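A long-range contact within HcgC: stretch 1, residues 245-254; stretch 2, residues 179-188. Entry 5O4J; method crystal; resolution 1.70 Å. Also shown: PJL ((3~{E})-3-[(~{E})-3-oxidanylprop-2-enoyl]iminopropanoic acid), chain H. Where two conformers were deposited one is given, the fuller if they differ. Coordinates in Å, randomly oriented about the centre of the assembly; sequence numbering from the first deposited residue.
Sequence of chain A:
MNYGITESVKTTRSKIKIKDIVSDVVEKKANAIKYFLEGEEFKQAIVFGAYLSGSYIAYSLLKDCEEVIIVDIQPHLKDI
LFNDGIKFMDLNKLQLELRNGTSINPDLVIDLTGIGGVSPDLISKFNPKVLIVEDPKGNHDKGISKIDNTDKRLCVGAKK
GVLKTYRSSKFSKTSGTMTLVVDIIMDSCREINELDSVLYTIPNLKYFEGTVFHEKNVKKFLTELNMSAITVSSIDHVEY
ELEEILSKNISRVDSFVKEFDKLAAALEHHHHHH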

# COMPACT_ATOMS: atom_id res chain seq x y z
N ILE A 245 -15.37 -3.38 6.83
CA ILE A 245 -13.93 -3.28 6.68
C ILE A 245 -13.25 -3.24 8.04
O ILE A 245 -12.21 -3.88 8.25
CB ILE A 245 -13.57 -2.06 5.82
CG1 ILE A 245 -13.97 -2.33 4.37
CG2 ILE A 245 -12.10 -1.71 5.92
CD1 ILE A 245 -14.07 -1.10 3.53
N LEU A 246 -13.79 -2.45 8.97
CA LEU A 246 -13.23 -2.40 10.31
C LEU A 246 -13.29 -3.77 10.96
O LEU A 246 -12.31 -4.24 11.54
CB LEU A 246 -13.99 -1.39 11.17
CG LEU A 246 -13.49 0.04 11.05
CD1 LEU A 246 -14.55 0.98 11.63
CD2 LEU A 246 -12.15 0.18 11.77
N SER A 247 -14.46 -4.43 10.88
CA SER A 247 -14.62 -5.73 11.51
C SER A 247 -13.65 -6.75 10.92
O SER A 247 -13.07 -7.55 11.66
CB SER A 247 -16.06 -6.22 11.36
OG SER A 247 -16.92 -5.46 12.19
N LYS A 248 -13.48 -6.74 9.60
CA LYS A 248 -12.53 -7.66 8.97
C LYS A 248 -11.12 -7.44 9.48
O LYS A 248 -10.39 -8.39 9.78
CB LYS A 248 -12.58 -7.49 7.45
CG LYS A 248 -11.50 -8.24 6.67
CD LYS A 248 -11.62 -7.96 5.17
CE LYS A 248 -11.24 -6.53 4.80
NZ LYS A 248 -11.45 -6.27 3.35
N ASN A 249 -10.71 -6.18 9.62
CA ASN A 249 -9.36 -5.92 10.10
C ASN A 249 -9.20 -6.29 11.57
O ASN A 249 -8.14 -6.77 11.97
CB ASN A 249 -8.99 -4.47 9.84
CG ASN A 249 -8.41 -4.28 8.47
OD1 ASN A 249 -7.38 -4.87 8.16
ND2 ASN A 249 -9.06 -3.50 7.64
N ILE A 250 -10.24 -6.09 12.38
CA ILE A 250 -10.21 -6.57 13.76
C ILE A 250 -10.02 -8.08 13.80
O ILE A 250 -9.25 -8.61 14.61
CB ILE A 250 -11.48 -6.15 14.51
CG1 ILE A 250 -11.54 -4.63 14.64
CG2 ILE A 250 -11.54 -6.82 15.90
CD1 ILE A 250 -12.90 -4.08 14.99
N SER A 251 -10.72 -8.81 12.92
CA SER A 251 -10.65 -10.27 12.94
C SER A 251 -9.28 -10.81 12.56
O SER A 251 -8.98 -11.97 12.86
CB SER A 251 -11.72 -10.88 12.01
OG SER A 251 -11.35 -10.73 10.65
N ARG A 252 -8.43 -9.99 11.93
CA ARG A 252 -7.11 -10.49 11.56
C ARG A 252 -6.21 -10.67 12.77
O ARG A 252 -5.20 -11.39 12.68
CB ARG A 252 -6.46 -9.55 10.54
CG ARG A 252 -7.18 -9.50 9.21
CD ARG A 252 -6.38 -8.71 8.20
NE ARG A 252 -6.91 -8.82 6.84
CZ ARG A 252 -6.78 -9.89 6.06
NH1 ARG A 252 -7.30 -9.87 4.84
NH2 ARG A 252 -6.13 -10.96 6.49
N VAL A 253 -6.54 -10.04 13.90
CA VAL A 253 -5.70 -10.18 15.09
C VAL A 253 -5.77 -11.62 15.58
O VAL A 253 -6.85 -12.21 15.72
CB VAL A 253 -6.13 -9.20 16.19
CG1 VAL A 253 -5.29 -9.40 17.45
CG2 VAL A 253 -5.98 -7.77 15.69
N ASP A 254 -4.60 -12.20 15.80
CA ASP A 254 -4.45 -13.58 16.25
C ASP A 254 -3.48 -13.57 17.43
O ASP A 254 -2.33 -13.14 17.27
CB ASP A 254 -3.92 -14.44 15.11
CG ASP A 254 -4.03 -15.91 15.37
OD1 ASP A 254 -4.75 -16.30 16.32
OD2 ASP A 254 -3.38 -16.67 14.63
O14 PJL H . 1.77 -0.01 23.58
C12 PJL H . 2.18 -0.26 22.41
O13 PJL H . 1.48 -0.74 21.50
C10 PJL H . 3.61 -0.00 21.99
C4 PJL H . 4.61 -0.25 23.09
N5 PJL H . 4.88 0.62 23.95
C6 PJL H . 5.78 0.45 24.94
O8 PJL H . 6.39 1.40 25.41
C7 PJL H . 6.09 -0.90 25.48
C2 PJL H . 5.51 -1.99 24.99
O1 PJL H . 5.76 -3.20 25.43
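Stretch 2 179-188: TLVVDIIMDS

Two helices distant in sequence often pack through one branched aliphatic residue that several neighbours surround, and the pairing of residues 179-188 with residues 245-254 in HcgC is a compact example. Ile184 is the apolar centre. Its CA-to-CB bond points sideways, yet with chi1 in m and chi2 in t its branches reach several partners. Ile184 CD1 meets Val253 CG2 at 3.7 Å, Ile184 CG2 rests 3.9 Å from Ile250 CG1, and the same methyl lies 3.9 Å from Asn249 CB.

Stretch 2 is helical throughout. It lies across the helix that begins stretch 1 with an angle of 139° between their N-to-C directions, so the two run roughly antiparallel, and their axes approach to 9.1 Å. Register follows from this: Leu180 lies nearest Val253, Ile184 nearest Asn249 and Ser188 nearest Leu246, the last two pairs with CA atoms 5.6 Å apart. Toward the start of stretch 2 the packing loosens, Leu180 CD1 standing 4.5 Å from Val253 CG1, where stretch 1 has left its helix and entered a strand.

In the other direction the contact turns polar at Ser188. Leu246 CD2 comes within 3.5 Å of Ser188 OG, and Ile245 CG2 within 3.7 Å of Ser188 O. The Ser188 hydroxyl donates to its own helix, OG to Ile184 O at 2.7 Å, which leaves the oxygen free to accept a weak hydrogen bond from Asn249 ND2 at 3.1 Å. Asn249 ND2 also makes a weak bond to Ile245 O, at 3.2 Å, one turn back. A water completes the edge, accepting from Asn249 ND2 at 2.9 Å and donating to Asp187 O at 3.1 Å. Thus the amide nitrogen of a buried asparagine, with two hydrogens to give, is placed near three acceptors beside an aliphatic core, its two protein bonds weak and its water bond short.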

# COMPACT_ATOMS: atom_id res chain seq x y z
N THR A 179 -0.65 -0.38 19.46
CA THR A 179 -0.12 -0.53 18.10
C THR A 179 -1.12 -1.22 17.19
O THR A 179 -1.37 -0.78 16.06
CB THR A 179 1.19 -1.32 18.12
OG1 THR A 179 2.20 -0.63 18.86
CG2 THR A 179 1.71 -1.58 16.70
N LEU A 180 -1.68 -2.33 17.67
CA LEU A 180 -2.61 -3.10 16.86
C LEU A 180 -3.87 -2.30 16.54
O LEU A 180 -4.37 -2.34 15.41
CB LEU A 180 -2.97 -4.40 17.57
CG LEU A 180 -1.81 -5.38 17.72
CD1 LEU A 180 -2.17 -6.48 18.70
CD2 LEU A 180 -1.41 -5.94 16.36
N VAL A 181 -4.39 -1.56 17.53
CA VAL A 181 -5.57 -0.73 17.31
C VAL A 181 -5.29 0.33 16.25
O VAL A 181 -6.08 0.53 15.32
CB VAL A 181 -6.03 -0.10 18.64
CG1 VAL A 181 -7.08 0.99 18.42
CG2 VAL A 181 -6.57 -1.18 19.57
N VAL A 182 -4.15 1.01 16.38
CA VAL A 182 -3.76 2.03 15.40
C VAL A 182 -3.68 1.42 14.01
O VAL A 182 -4.21 1.96 13.04
CB VAL A 182 -2.41 2.65 15.82
CG1 VAL A 182 -1.82 3.50 14.69
CG2 VAL A 182 -2.59 3.48 17.08
N ASP A 183 -3.01 0.28 13.89
CA ASP A 183 -2.80 -0.31 12.57
C ASP A 183 -4.11 -0.84 11.98
O ASP A 183 -4.32 -0.75 10.77
CB ASP A 183 -1.76 -1.42 12.68
CG ASP A 183 -0.37 -0.88 12.91
OD1 ASP A 183 -0.13 0.34 12.77
OD2 ASP A 183 0.52 -1.70 13.22
N ILE A 184 -4.98 -1.40 12.81
CA ILE A 184 -6.31 -1.80 12.36
C ILE A 184 -7.03 -0.60 11.76
O ILE A 184 -7.63 -0.68 10.68
CB ILE A 184 -7.11 -2.40 13.53
CG1 ILE A 184 -6.58 -3.79 13.87
CG2 ILE A 184 -8.62 -2.48 13.21
CD1 ILE A 184 -7.02 -4.29 15.24
N ILE A 185 -7.00 0.52 12.46
CA ILE A 185 -7.71 1.70 11.98
C ILE A 185 -7.06 2.23 10.70
O ILE A 185 -7.77 2.58 9.74
CB ILE A 185 -7.79 2.76 13.10
CG1 ILE A 185 -8.73 2.25 14.20
CG2 ILE A 185 -8.28 4.08 12.54
CD1 ILE A 185 -8.74 3.09 15.48
N MET A 186 -5.73 2.30 10.66
CA MET A 186 -5.04 2.83 9.48
C MET A 186 -5.29 1.96 8.25
O MET A 186 -5.59 2.48 7.16
CB MET A 186 -3.55 2.94 9.76
CG MET A 186 -3.19 3.99 10.79
SD MET A 186 -3.62 5.68 10.30
CE MET A 186 -2.34 5.96 9.09
N ASP A 187 -5.17 0.64 8.39
CA ASP A 187 -5.43 -0.23 7.25
C ASP A 187 -6.89 -0.14 6.82
O ASP A 187 -7.20 -0.15 5.63
CB ASP A 187 -5.06 -1.68 7.59
CG ASP A 187 -3.56 -1.95 7.48
OD1 ASP A 187 -2.84 -1.10 6.92
OD2 ASP A 187 -3.10 -3.03 7.92
N SER A 188 -7.81 0.00 7.79
CA SER A 188 -9.21 0.17 7.45
C SER A 188 -9.44 1.45 6.66
O SER A 188 -10.15 1.44 5.65
CB SER A 188 -10.07 0.16 8.71
OG SER A 188 -10.00 -1.09 9.37
O HOH W 1 -8.22 -3.00 4.95